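Long-range contacts in peroxiredoxin PRX1, mitochondrial (PDB 5YKJ), which reduces peroxides in yeast mitochondria as a 1-Cys peroxiredoxin, its oxidised thiol being resolved through the glutathione and thioredoxin systems: residues Asp7-Asp12 against Ala105-Met110; Ser49-Leu54 against Arg151-Val156; Leu68-Val73 against Thr100-Ala105; Ile160-Leu165 against Ile175-Ala180; Asp182-Pro187 against Pro206-Thr211. All coordinates share one frame; numbering follows the deposited sequence.

Interaction 1 (Asp7-Asp12 against Ala105-Met110)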
# COMPACT_ATOMS: atom_id res chain seq x y z
N ASP A 7 -0.65 10.72 -9.50
CA ASP A 7 -1.67 9.77 -9.86
C ASP A 7 -1.01 8.41 -10.06
O ASP A 7 -0.05 8.32 -10.66
CB ASP A 7 -2.35 10.12 -11.18
CG ASP A 7 -3.16 11.39 -11.11
OD1 ASP A 7 -3.77 11.67 -10.09
OD2 ASP A 7 -3.16 12.06 -12.13
N ALA A 8 -1.64 7.39 -9.54
CA ALA A 8 -1.19 6.05 -9.77
C ALA A 8 -1.64 5.66 -11.19
O ALA A 8 -2.75 5.62 -11.49
CB ALA A 8 -1.83 5.11 -8.78
N PRO A 9 -0.67 5.36 -12.04
CA PRO A 9 -1.03 5.03 -13.42
C PRO A 9 -1.86 3.76 -13.55
O PRO A 9 -1.60 2.83 -12.92
CB PRO A 9 0.31 4.78 -14.12
CG PRO A 9 1.34 4.96 -13.13
CD PRO A 9 0.77 5.44 -11.86
N ASN A 10 -2.85 3.81 -14.41
CA ASN A 10 -3.66 2.66 -14.68
C ASN A 10 -2.93 1.71 -15.64
O ASN A 10 -2.09 2.09 -16.34
CB ASN A 10 -4.99 3.08 -15.28
CG ASN A 10 -6.04 1.97 -15.21
OD1 ASN A 10 -5.81 0.94 -14.66
ND2 ASN A 10 -7.19 2.22 -15.81
N PHE A 11 -3.33 0.46 -15.62
CA PHE A 11 -2.73 -0.54 -16.44
C PHE A 11 -3.63 -1.74 -16.57
O PHE A 11 -4.46 -1.91 -15.82
CB PHE A 11 -1.32 -0.97 -15.92
CG PHE A 11 -1.30 -1.50 -14.52
CD1 PHE A 11 -1.50 -2.84 -14.27
CD2 PHE A 11 -1.04 -0.68 -13.45
CE1 PHE A 11 -1.54 -3.34 -12.99
CE2 PHE A 11 -1.03 -1.19 -12.18
CZ PHE A 11 -1.26 -2.52 -11.95
N ASP A 12 -3.35 -2.55 -17.57
CA ASP A 12 -4.00 -3.82 -17.77
C ASP A 12 -2.93 -4.87 -17.52
O ASP A 12 -1.84 -4.70 -17.89
CB ASP A 12 -4.54 -4.00 -19.19
CG ASP A 12 -5.70 -3.08 -19.49
OD1 ASP A 12 -6.64 -3.00 -18.79
OD2 ASP A 12 -5.64 -2.43 -20.50
N ALA A 105 6.36 -2.77 -13.45
CA ALA A 105 7.38 -2.26 -12.55
C ALA A 105 8.00 -0.99 -13.11
O ALA A 105 8.28 -0.10 -12.42
CB ALA A 105 8.46 -3.31 -12.36
N PHE A 106 8.22 -1.00 -14.41
CA PHE A 106 8.77 0.11 -15.14
C PHE A 106 7.82 1.31 -15.09
O PHE A 106 8.21 2.39 -14.83
CB PHE A 106 9.08 -0.32 -16.59
CG PHE A 106 9.64 0.78 -17.48
CD1 PHE A 106 10.88 1.32 -17.29
CD2 PHE A 106 8.89 1.22 -18.53
CE1 PHE A 106 11.32 2.30 -18.11
CE2 PHE A 106 9.36 2.18 -19.36
CZ PHE A 106 10.57 2.73 -19.15
N LEU A 107 6.54 1.01 -15.29
CA LEU A 107 5.52 2.02 -15.25
C LEU A 107 5.46 2.70 -13.87
O LEU A 107 5.10 3.81 -13.76
CB LEU A 107 4.16 1.42 -15.61
CG LEU A 107 2.93 2.27 -15.46
CD1 LEU A 107 2.93 3.35 -16.54
CD2 LEU A 107 1.70 1.41 -15.60
N TYR A 108 5.82 1.94 -12.87
CA TYR A 108 5.82 2.43 -11.50
C TYR A 108 7.16 2.94 -10.99
O TYR A 108 7.33 3.13 -9.85
CB TYR A 108 5.11 1.45 -10.54
CG TYR A 108 3.62 1.65 -10.50
CD1 TYR A 108 2.84 1.22 -11.54
CD2 TYR A 108 3.01 2.29 -9.44
CE1 TYR A 108 1.48 1.45 -11.54
CE2 TYR A 108 1.67 2.52 -9.44
CZ TYR A 108 0.90 2.09 -10.48
OH TYR A 108 -0.41 2.32 -10.45
N ASP A 109 8.07 3.12 -11.94
CA ASP A 109 9.39 3.69 -11.72
C ASP A 109 10.37 2.89 -10.86
O ASP A 109 11.31 3.43 -10.38
CB ASP A 109 9.27 5.12 -11.20
CG ASP A 109 8.81 6.12 -12.25
OD1 ASP A 109 9.02 5.94 -13.40
OD2 ASP A 109 8.23 7.12 -11.89
N MET A 110 10.10 1.62 -10.71
CA MET A 110 10.98 0.78 -9.93
C MET A 110 12.19 0.23 -10.68
O MET A 110 13.11 -0.20 -10.07
CB MET A 110 10.22 -0.34 -9.28
CG MET A 110 9.27 0.22 -8.29
SD MET A 110 8.30 -1.10 -7.44
CE MET A 110 7.07 -1.58 -8.69
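Tyr108 and Leu107 reach from the end of helix 103-107 to the loop around Pro9, joining two parts of the thioredoxin-like peroxiredoxin domain. Tyr108 OH donates to Pro9 O over 2.8 Å, with a C=O...donor angle of 137° and the donor tilted modestly from the carbonyl plane. The same proline lies over one face of the ring, where Pro9 CG makes a CH-pi contact 4.2 Å from the Tyr108 centroid, displaced toward the rim. With CG between the backbone N and the carbonyl carbon (chi1 57°), Phe11 meets the tyrosine rim to rim, CE2 3.7 Å from Tyr108 CE1 and the planes at 89°. Leu107 and Pro9 lie alongside, running opposite ways, with CD1 against Pro9 CB, while Leu107 CD2 packs on Phe11 CB. A phenylalanine in place of Tyr108 would probably leave Pro9 O without its phenolic donor and the ring less firmly tied to the loop. In the second shell, Phe131 meets the Tyr108 ring edge-to-face and Phe22 stacks on Phe11. The helix closes in a Schellman motif with Asp109, at positive phi, as its C-prime residue: Met110 N reaches back to Ala105 O at 3.0 Å, and Asp109 N bonds to Phe106 O.

Interaction 2 (Ser49-Leu54 against Arg151-Val156)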
# COMPACT_ATOMS: atom_id res chain seq x y z
N SER A 49 2.27 -13.87 2.76
CA SER A 49 1.54 -14.71 3.69
C SER A 49 0.85 -13.87 4.75
O SER A 49 -0.25 -14.11 5.10
CB SER A 49 2.54 -15.71 4.39
OG SER A 49 3.06 -16.64 3.50
N ALA A 50 1.55 -12.88 5.26
CA ALA A 50 0.97 -12.01 6.27
C ALA A 50 -0.20 -11.18 5.74
O ALA A 50 -1.20 -11.08 6.36
CB ALA A 50 2.05 -11.14 6.91
N PHE A 51 -0.03 -10.62 4.55
CA PHE A 51 -1.10 -9.85 3.96
C PHE A 51 -2.30 -10.75 3.73
O PHE A 51 -3.38 -10.34 3.86
CB PHE A 51 -0.65 -9.19 2.66
CG PHE A 51 0.15 -7.94 2.87
CD1 PHE A 51 -0.42 -6.82 3.38
CD2 PHE A 51 1.46 -7.89 2.52
CE1 PHE A 51 0.34 -5.69 3.57
CE2 PHE A 51 2.23 -6.76 2.72
CZ PHE A 51 1.67 -5.65 3.24
N ALA A 52 -2.03 -11.97 3.32
CA ALA A 52 -3.14 -12.91 3.12
C ALA A 52 -3.90 -13.21 4.41
O ALA A 52 -5.08 -13.24 4.42
CB ALA A 52 -2.67 -14.22 2.50
N LYS A 53 -3.19 -13.45 5.46
CA LYS A 53 -3.82 -13.74 6.73
C LYS A 53 -4.60 -12.56 7.23
O LYS A 53 -5.58 -12.72 7.87
CB LYS A 53 -2.82 -14.00 7.81
CG LYS A 53 -1.94 -15.19 7.78
CD LYS A 53 -1.49 -15.42 9.24
CE LYS A 53 -0.03 -15.59 9.50
NZ LYS A 53 0.21 -17.03 9.39
N LEU A 54 -4.07 -11.38 7.00
CA LEU A 54 -4.68 -10.16 7.49
C LEU A 54 -5.67 -9.48 6.56
O LEU A 54 -6.13 -8.47 6.88
CB LEU A 54 -3.61 -9.18 7.92
CG LEU A 54 -2.73 -9.62 9.08
CD1 LEU A 54 -1.51 -8.72 9.07
CD2 LEU A 54 -3.48 -9.38 10.38
N ARG A 151 8.79 -6.27 5.76
CA ARG A 151 7.95 -5.13 6.08
C ARG A 151 7.22 -5.33 7.40
O ARG A 151 7.41 -6.30 8.07
CB ARG A 151 6.98 -4.83 4.94
CG ARG A 151 7.65 -4.51 3.62
CD ARG A 151 6.75 -4.86 2.42
NE ARG A 151 7.31 -4.48 1.13
CZ ARG A 151 7.06 -5.08 -0.00
NH1 ARG A 151 6.24 -6.08 -0.07
NH2 ARG A 151 7.62 -4.65 -1.09
N ASN A 152 6.41 -4.34 7.73
CA ASN A 152 5.62 -4.37 8.98
C ASN A 152 4.14 -4.15 8.66
O ASN A 152 3.78 -3.13 8.26
CB ASN A 152 6.14 -3.27 9.91
CG ASN A 152 5.48 -3.28 11.26
OD1 ASN A 152 4.40 -3.68 11.39
ND2 ASN A 152 6.16 -2.75 12.21
N THR A 153 3.34 -5.19 8.82
CA THR A 153 1.94 -5.10 8.49
C THR A 153 1.16 -4.13 9.39
O THR A 153 0.25 -3.55 8.99
CB THR A 153 1.29 -6.49 8.42
OG1 THR A 153 1.49 -7.17 9.65
CG2 THR A 153 1.92 -7.28 7.28
N SER A 154 1.58 -4.07 10.62
CA SER A 154 0.97 -3.19 11.56
C SER A 154 1.16 -1.75 11.19
O SER A 154 0.31 -0.98 11.38
CB SER A 154 1.45 -3.44 12.98
OG SER A 154 0.99 -4.68 13.39
N GLU A 155 2.32 -1.43 10.69
CA GLU A 155 2.58 -0.08 10.25
C GLU A 155 1.76 0.27 9.01
O GLU A 155 1.32 1.36 8.89
CB GLU A 155 4.07 0.13 10.04
CG GLU A 155 4.47 1.55 9.60
CD GLU A 155 4.12 2.65 10.61
OE1 GLU A 155 3.74 2.33 11.68
OE2 GLU A 155 4.31 3.79 10.26
N VAL A 156 1.59 -0.67 8.09
CA VAL A 156 0.78 -0.39 6.93
C VAL A 156 -0.66 -0.08 7.37
O VAL A 156 -1.24 0.79 6.90
CB VAL A 156 0.79 -1.59 5.94
CG1 VAL A 156 -0.26 -1.42 4.83
CG2 VAL A 156 2.18 -1.81 5.38
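Thr153 turns its methyl into the corner formed by Ala50 CB and the face of the Phe51 ring, so one small branched side chain serves Ala50 and Phe51 of helix 46-53 and Leu54 just after it. Its chi1 of 57° sets OG1 between the backbone N and the carbonyl carbon and turns CG2 anti to the carbonyl carbon. In that rotamer Thr153 CG2 stands over the centre of the Phe51 ring, 4.3 Å above the plane, and lies 3.9 Å from Ala50 CB. The hydroxyl branch meets Leu54 instead: Leu54 CD1 comes within 3.4 Å of Thr153 OG1 as the two side chains pass at a slant. Val156, one helical turn beyond Thr153, adds its CG2 at the edge of the phenylalanine, 4.4 Å from Phe51 CZ. Phe34 of the central sheet stacks with Phe51. The start of helix 153-169 is fixed by its N-cap, Asn152, whose OD1 accepts from Glu155 N at 3.1 Å, the donor standing well above the carboxamide plane. Such packing of helices beside a central sheet belongs to the thioredoxin fold; here the first turn of helix 153-169 meets the end of helix 46-53.

Interaction 3 (Leu68-Val73 against Thr100-Ala105)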
# COMPACT_ATOMS: atom_id res chain seq x y z
N LEU A 68 2.69 -7.43 -6.88
CA LEU A 68 3.32 -7.46 -8.12
C LEU A 68 4.60 -8.19 -7.84
O LEU A 68 5.29 -7.97 -6.96
CB LEU A 68 3.62 -6.02 -8.58
CG LEU A 68 4.39 -5.82 -9.88
CD1 LEU A 68 4.23 -4.41 -10.35
CD2 LEU A 68 5.87 -6.06 -9.64
N SER A 69 4.91 -9.08 -8.79
CA SER A 69 6.14 -9.84 -8.78
C SER A 69 6.57 -10.07 -10.24
O SER A 69 5.74 -10.33 -11.05
CB SER A 69 6.01 -11.15 -8.06
OG SER A 69 7.22 -11.78 -8.06
N VAL A 70 7.87 -9.99 -10.53
CA VAL A 70 8.35 -10.18 -11.85
C VAL A 70 8.55 -11.57 -12.34
O VAL A 70 9.61 -11.98 -12.54
CB VAL A 70 9.62 -9.33 -12.03
CG1 VAL A 70 10.08 -9.32 -13.47
CG2 VAL A 70 9.39 -7.95 -11.51
N GLU A 71 7.44 -12.23 -12.52
CA GLU A 71 7.34 -13.57 -13.05
C GLU A 71 5.97 -13.73 -13.69
O GLU A 71 5.17 -12.91 -13.58
CB GLU A 71 7.54 -14.67 -11.97
CG GLU A 71 8.73 -14.48 -11.10
CD GLU A 71 9.46 -15.77 -10.73
OE1 GLU A 71 10.33 -15.77 -9.89
OE2 GLU A 71 9.10 -16.80 -11.27
N ASP A 72 5.78 -14.82 -14.40
CA ASP A 72 4.51 -15.10 -15.04
C ASP A 72 3.43 -15.59 -14.07
O ASP A 72 3.72 -15.93 -12.99
CB ASP A 72 4.68 -16.00 -16.28
CG ASP A 72 5.18 -17.39 -15.97
OD1 ASP A 72 4.96 -17.93 -14.94
OD2 ASP A 72 5.84 -17.91 -16.84
N VAL A 73 2.19 -15.57 -14.49
CA VAL A 73 1.09 -15.98 -13.67
C VAL A 73 1.20 -17.44 -13.27
O VAL A 73 0.88 -17.78 -12.20
CB VAL A 73 -0.23 -15.70 -14.38
CG1 VAL A 73 -1.38 -16.27 -13.60
CG2 VAL A 73 -0.46 -14.20 -14.48
N THR A 100 5.94 -10.37 -16.11
CA THR A 100 6.97 -11.18 -16.63
C THR A 100 8.14 -10.39 -17.23
O THR A 100 9.23 -10.76 -17.10
CB THR A 100 6.37 -12.03 -17.76
OG1 THR A 100 5.16 -12.66 -17.33
CG2 THR A 100 7.34 -12.99 -18.27
N PHE A 101 7.82 -9.29 -17.90
CA PHE A 101 8.79 -8.45 -18.59
C PHE A 101 9.07 -7.07 -17.95
O PHE A 101 9.58 -6.21 -18.57
CB PHE A 101 8.47 -8.32 -20.11
CG PHE A 101 8.34 -9.66 -20.83
CD1 PHE A 101 9.42 -10.32 -21.24
CD2 PHE A 101 7.14 -10.22 -21.06
CE1 PHE A 101 9.34 -11.54 -21.90
CE2 PHE A 101 7.03 -11.44 -21.70
CZ PHE A 101 8.14 -12.08 -22.10
N ARG A 102 8.66 -6.94 -16.71
CA ARG A 102 8.87 -5.76 -15.91
C ARG A 102 8.14 -4.54 -16.41
O ARG A 102 8.48 -3.47 -16.03
CB ARG A 102 10.36 -5.37 -15.79
CG ARG A 102 11.36 -6.41 -15.52
CD ARG A 102 12.73 -5.92 -16.01
NE ARG A 102 13.63 -7.02 -15.96
CZ ARG A 102 14.84 -7.04 -15.46
NH1 ARG A 102 15.43 -5.97 -14.99
NH2 ARG A 102 15.45 -8.17 -15.49
N ASN A 103 7.15 -4.73 -17.25
CA ASN A 103 6.46 -3.59 -17.80
C ASN A 103 5.73 -2.72 -16.73
O ASN A 103 5.76 -1.54 -16.79
CB ASN A 103 5.46 -4.04 -18.91
CG ASN A 103 6.12 -4.86 -20.01
OD1 ASN A 103 7.07 -4.50 -20.52
ND2 ASN A 103 5.56 -5.95 -20.31
N VAL A 104 5.04 -3.38 -15.82
CA VAL A 104 4.33 -2.67 -14.76
C VAL A 104 5.30 -2.04 -13.74
O VAL A 104 5.12 -0.98 -13.29
CB VAL A 104 3.23 -3.52 -14.06
CG1 VAL A 104 2.49 -2.76 -12.95
CG2 VAL A 104 2.27 -4.07 -15.08
N ALA A 105 6.36 -2.77 -13.45
CA ALA A 105 7.38 -2.26 -12.55
C ALA A 105 8.00 -0.99 -13.11
O ALA A 105 8.28 -0.10 -12.42
CB ALA A 105 8.46 -3.31 -12.36
O HOH W 1 10.37 -12.76 -15.44
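Apolar packing joins Leu68 to Val104 and Val70 to Arg102. In the conformer described here, one of two, Leu68 CD1 lies 3.5 Å from Val104 CG1, the leucine and valine side by side but pointing contrary ways. Val70 CG1 rests 3.8 Å from Arg102 CG, touching the aliphatic root of the arginine. The chain of Arg102 runs extended from CG to NE, and its guanidinium is bound elsewhere, to Phe116 O, Lys117 O and the hydroxyl of Ser123. Val70 is also the centre of an inverse gamma turn that ends strand 63-69, so the chain bends here as it leaves the central sheet of the thioredoxin-like domain and heads for helix 73-87. Polar contact between the segments is mediated by water: one molecule donates to Val70 O at 3.1 Å and to Thr100 O at 2.8 Å, bridging two backbone carbonyls. Close van der Waals approach completes the set, with Thr100 OG1 3.4 Å from Asp72 CA and nearly as close to Asp72 CB. The carboxylate of Asp72, at the N-cap of helix 73-87, caps Ser75 N through OD1, while the hydroxyl of Ser75 bonds to Glu71 OE2.

Interaction 4 (Ile160-Leu165 against Ile175-Ala180)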
# COMPACT_ATOMS: atom_id res chain seq x y z
N ILE A 160 -2.74 3.59 7.11
CA ILE A 160 -4.00 3.61 6.43
C ILE A 160 -5.03 4.29 7.36
O ILE A 160 -5.80 5.09 6.94
CB ILE A 160 -4.49 2.19 6.04
CG1 ILE A 160 -3.73 1.67 4.84
CG2 ILE A 160 -5.97 2.23 5.63
CD1 ILE A 160 -3.80 0.16 4.71
N ASP A 161 -4.97 3.92 8.62
CA ASP A 161 -5.90 4.51 9.56
C ASP A 161 -5.71 6.03 9.69
O ASP A 161 -6.63 6.76 9.73
CB ASP A 161 -5.79 3.83 10.92
CG ASP A 161 -6.43 2.44 10.95
OD1 ASP A 161 -7.21 2.16 10.12
OD2 ASP A 161 -6.11 1.70 11.80
N ALA A 162 -4.47 6.45 9.74
CA ALA A 162 -4.17 7.84 9.80
C ALA A 162 -4.61 8.56 8.54
O ALA A 162 -5.14 9.59 8.62
CB ALA A 162 -2.67 8.03 10.02
N LEU A 163 -4.36 7.99 7.37
CA LEU A 163 -4.75 8.65 6.15
C LEU A 163 -6.24 8.80 5.99
O LEU A 163 -6.71 9.80 5.56
CB LEU A 163 -4.22 7.89 4.93
CG LEU A 163 -2.72 8.01 4.65
CD1 LEU A 163 -2.29 6.86 3.75
CD2 LEU A 163 -2.43 9.34 4.00
N GLN A 164 -6.94 7.74 6.34
CA GLN A 164 -8.38 7.77 6.26
C GLN A 164 -8.97 8.77 7.24
O GLN A 164 -9.89 9.42 6.92
CB GLN A 164 -9.00 6.38 6.43
CG GLN A 164 -8.61 5.44 5.30
CD GLN A 164 -9.23 4.06 5.42
OE1 GLN A 164 -9.58 3.61 6.46
NE2 GLN A 164 -9.32 3.41 4.32
N LEU A 165 -8.40 8.80 8.42
CA LEU A 165 -8.86 9.72 9.44
C LEU A 165 -8.61 11.18 9.04
O LEU A 165 -9.46 12.02 9.20
CB LEU A 165 -8.22 9.42 10.79
CG LEU A 165 -8.75 10.35 11.91
CD1 LEU A 165 -10.23 10.11 12.14
CD2 LEU A 165 -7.93 10.14 13.14
N ILE A 175 3.74 12.05 15.29
CA ILE A 175 4.61 10.93 15.31
C ILE A 175 4.05 9.87 16.27
O ILE A 175 3.56 10.16 17.29
CB ILE A 175 6.01 11.37 15.82
CG1 ILE A 175 7.05 10.28 15.70
CG2 ILE A 175 5.92 11.79 17.28
CD1 ILE A 175 7.70 10.25 14.34
N ASN A 176 4.15 8.64 15.84
CA ASN A 176 3.78 7.49 16.61
C ASN A 176 2.31 7.38 16.98
O ASN A 176 1.99 6.66 17.85
CB ASN A 176 4.63 7.52 17.84
CG ASN A 176 6.09 7.22 17.57
OD1 ASN A 176 6.44 6.67 16.58
ND2 ASN A 176 6.93 7.65 18.48
N TRP A 177 1.45 8.09 16.27
CA TRP A 177 0.04 8.08 16.54
C TRP A 177 -0.62 6.72 16.42
O TRP A 177 -0.36 6.01 15.52
CB TRP A 177 -0.70 9.04 15.58
CG TRP A 177 -2.17 9.04 15.68
CD1 TRP A 177 -2.92 9.77 16.51
CD2 TRP A 177 -3.08 8.29 14.88
NE1 TRP A 177 -4.21 9.55 16.29
CE2 TRP A 177 -4.35 8.63 15.30
CE3 TRP A 177 -2.93 7.37 13.86
CZ2 TRP A 177 -5.47 8.08 14.73
CZ3 TRP A 177 -4.01 6.83 13.33
CH2 TRP A 177 -5.28 7.19 13.74
N GLN A 178 -1.49 6.43 17.35
CA GLN A 178 -2.30 5.27 17.27
C GLN A 178 -3.75 5.74 17.33
O GLN A 178 -4.05 6.72 17.90
CB GLN A 178 -2.07 4.31 18.42
CG GLN A 178 -0.77 3.53 18.39
CD GLN A 178 -0.61 2.57 17.23
OE1 GLN A 178 -1.55 2.09 16.69
NE2 GLN A 178 0.60 2.34 16.87
N PRO A 179 -4.64 4.98 16.75
CA PRO A 179 -6.05 5.33 16.80
C PRO A 179 -6.49 5.43 18.27
O PRO A 179 -6.04 4.70 19.09
CB PRO A 179 -6.72 4.14 16.14
CG PRO A 179 -5.70 3.67 15.14
CD PRO A 179 -4.38 3.91 15.78
N ALA A 180 -7.32 6.44 18.48
CA ALA A 180 -7.93 6.97 19.71
C ALA A 180 -7.01 7.99 20.36
O ALA A 180 -7.40 8.63 21.26
CB ALA A 180 -8.42 5.94 20.74
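Trp177 brings the six-membered part of its indole to Ala162 and Leu165 of helix 153-169, where the loop after this long helix folds back on it in the C-terminal region characteristic of 1-Cys peroxiredoxins. The tight part lies at the benzo atoms of the indole. Trp177 CZ3 sits 3.6 Å from Ala162 N and 3.8 Å from Ala162 CB, close enough for the helix backbone itself to form part of what it touches. Leu165, crossing the tryptophan at about a right angle, brings CD2 to 3.6 Å from Trp177 CZ2. A chi1 of 175° sends Trp177 CG anti to the backbone N, and chi2 of 87° sets the turn of the ring; Val183 of the next strand packs on the indole too. An alanine in place of Trp177 would probably open a gap beside Ala162 and Leu165 and leave the loop more weakly held to the helix. The other side is looser and more exposed to solvent: Pro179 merely approaches the carboxylate of Asp161, whose OD1 is engaged in a salt bridge with Arg61. There the two side chains cross at about a right angle, with Asp161 OD2 3.9 Å from Pro179 CG.

Interaction 5 (Asp182-Pro187 against Pro206-Thr211)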
# COMPACT_ATOMS: atom_id res chain seq x y z
N ASP A 182 -4.98 11.58 20.54
CA ASP A 182 -5.31 12.91 20.12
C ASP A 182 -4.65 13.21 18.76
O ASP A 182 -3.59 12.75 18.45
CB ASP A 182 -4.88 13.97 21.14
CG ASP A 182 -5.61 13.86 22.48
OD1 ASP A 182 -6.63 13.23 22.53
OD2 ASP A 182 -5.07 14.40 23.44
N VAL A 183 -5.32 14.04 18.00
CA VAL A 183 -4.92 14.49 16.70
C VAL A 183 -4.61 15.99 16.70
O VAL A 183 -4.84 16.68 17.64
CB VAL A 183 -5.97 14.16 15.63
CG1 VAL A 183 -6.12 12.66 15.44
CG2 VAL A 183 -7.32 14.76 15.96
N ILE A 184 -4.08 16.45 15.59
CA ILE A 184 -3.67 17.81 15.42
C ILE A 184 -4.50 18.59 14.40
O ILE A 184 -4.83 18.08 13.40
CB ILE A 184 -2.18 17.87 15.04
CG1 ILE A 184 -1.31 17.33 16.14
CG2 ILE A 184 -1.75 19.28 14.73
CD1 ILE A 184 0.01 16.79 15.65
N ILE A 185 -4.81 19.83 14.71
CA ILE A 185 -5.59 20.65 13.84
C ILE A 185 -4.64 21.24 12.82
O ILE A 185 -3.69 21.75 13.17
CB ILE A 185 -6.37 21.72 14.65
CG1 ILE A 185 -7.27 21.05 15.65
CG2 ILE A 185 -7.20 22.59 13.73
CD1 ILE A 185 -7.91 21.99 16.65
N PRO A 186 -4.98 21.12 11.54
CA PRO A 186 -4.11 21.65 10.52
C PRO A 186 -4.00 23.18 10.66
O PRO A 186 -4.87 23.87 10.99
CB PRO A 186 -4.82 21.28 9.20
CG PRO A 186 -5.72 20.19 9.53
CD PRO A 186 -6.15 20.47 10.95
N PRO A 187 -2.79 23.65 10.36
CA PRO A 187 -2.50 25.07 10.47
C PRO A 187 -3.33 25.94 9.55
O PRO A 187 -3.49 27.09 9.83
CB PRO A 187 -1.03 25.20 10.18
CG PRO A 187 -0.54 23.89 9.84
CD PRO A 187 -1.60 22.87 10.03
N PRO A 206 1.19 28.09 18.56
CA PRO A 206 0.08 28.48 17.68
C PRO A 206 -0.16 27.51 16.53
O PRO A 206 -1.24 27.37 16.08
CB PRO A 206 0.51 29.86 17.16
CG PRO A 206 1.21 30.45 18.32
CD PRO A 206 2.05 29.27 18.82
N TYR A 207 0.90 26.86 16.08
CA TYR A 207 0.81 25.92 14.98
C TYR A 207 0.60 24.46 15.41
O TYR A 207 0.39 23.62 14.59
CB TYR A 207 2.07 26.02 14.09
CG TYR A 207 3.36 25.79 14.83
CD1 TYR A 207 4.02 26.81 15.41
CD2 TYR A 207 3.88 24.53 14.95
CE1 TYR A 207 5.21 26.63 16.07
CE2 TYR A 207 5.03 24.32 15.63
CZ TYR A 207 5.70 25.36 16.18
OH TYR A 207 6.84 25.16 16.85
N LEU A 208 0.70 24.23 16.71
CA LEU A 208 0.58 22.91 17.25
C LEU A 208 -0.52 22.84 18.30
O LEU A 208 -0.31 23.13 19.42
CB LEU A 208 1.90 22.44 17.84
CG LEU A 208 1.95 21.04 18.40
CD1 LEU A 208 1.74 19.97 17.35
CD2 LEU A 208 3.28 20.81 19.09
N ARG A 209 -1.69 22.44 17.83
CA ARG A 209 -2.89 22.31 18.63
C ARG A 209 -3.49 20.91 18.59
O ARG A 209 -3.90 20.49 17.58
CB ARG A 209 -3.94 23.32 18.16
CG ARG A 209 -3.42 24.75 18.11
CD ARG A 209 -4.22 25.61 17.15
NE ARG A 209 -4.09 25.18 15.78
CZ ARG A 209 -4.75 25.65 14.75
NH1 ARG A 209 -5.64 26.62 14.85
NH2 ARG A 209 -4.53 25.13 13.57
N PHE A 210 -3.53 20.26 19.73
CA PHE A 210 -4.11 18.93 19.86
C PHE A 210 -5.60 18.95 20.24
O PHE A 210 -6.01 19.72 21.02
CB PHE A 210 -3.35 18.08 20.88
CG PHE A 210 -1.97 17.69 20.45
CD1 PHE A 210 -1.76 16.52 19.80
CD2 PHE A 210 -0.89 18.46 20.76
CE1 PHE A 210 -0.51 16.14 19.43
CE2 PHE A 210 0.36 18.10 20.36
CZ PHE A 210 0.55 16.94 19.71
N THR A 211 -6.34 18.04 19.67
CA THR A 211 -7.76 17.94 19.95
C THR A 211 -8.09 16.48 20.02
O THR A 211 -7.39 15.68 19.49
CB THR A 211 -8.60 18.69 18.93
OG1 THR A 211 -9.93 18.74 19.37
CG2 THR A 211 -8.55 18.01 17.57
O HOH W 2 -2.14 22.95 15.08
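An antiparallel beta ladder in the C-terminal region pairs strand 183-184 with strand 208-211, and the side chains of Val183, Ile184 and Ile185 pack on those of Thr211, Phe210 and Arg209. Val183 and Thr211 form a hydrogen-bonded pair: Val183 N donates to Thr211 O at 3.0 Å, and Thr211 N returns a bond to Val183 O at 2.9 Å. Ile185 N continues the ladder to Arg209 O at 3.1 Å, lying nearly along the C=O axis. Between these bonds, Ile184 and Phe210 make a non-hydrogen-bonded pair, and their side chains lie side by side, pointing the same way. Ile184 CG1, anti to its carbonyl carbon (chi1 -64°), comes over the phenylalanine face in a CH-pi contact 4.0 Å from the Phe210 centroid. Strand 208-211 is the middle member of a three-stranded antiparallel sheet, with strand 202-205 on its other side. On the face carrying Val183 and Thr211, the methyls Val183 CG2 and Thr211 CG2 meet at 3.8 Å, and Ile185 CG1 also packs on Thr211 CG2. Arg209 bends at chi3 (-65°), and Ile185 CG2 lies over one face of its guanidinium, 3.7 Å above the plane and offset toward the rim. The guanidinium is held further by Val189 O and Asn191 OD1, both bonded to NH1. A single water gathers the polar atoms where the strands diverge: it accepts from Arg209 N and from Arg209 NE, and donates to Ile185 O at 2.7 Å and, weakly, to Tyr207 O.

The five contacts link a compact domain to a C-terminal extension. Interactions 1 and 3 share Ala105 and helix 103-107, and they touch where Phe11 CZ lies 3.9 Å from Val104 CG1. Interaction 2 lies on the other side of the chain's centre from interaction 1, about 22 Å from the centres of both; its segment 49-54 follows closely in sequence on Cys44, the residue identified as S-hydroxycysteine. Helix 153-169 carries the chain from interaction 2 to interaction 4, with centres about 16 Å apart. Interaction 4 in turn meets interaction 5, Leu165 CD2 lying 3.9 Å from Val183 CG1. Interactions 3 and 5 are about 43 Å apart between centres, and the Ile185 side chain lies about 8 Å from a bound sodium ion.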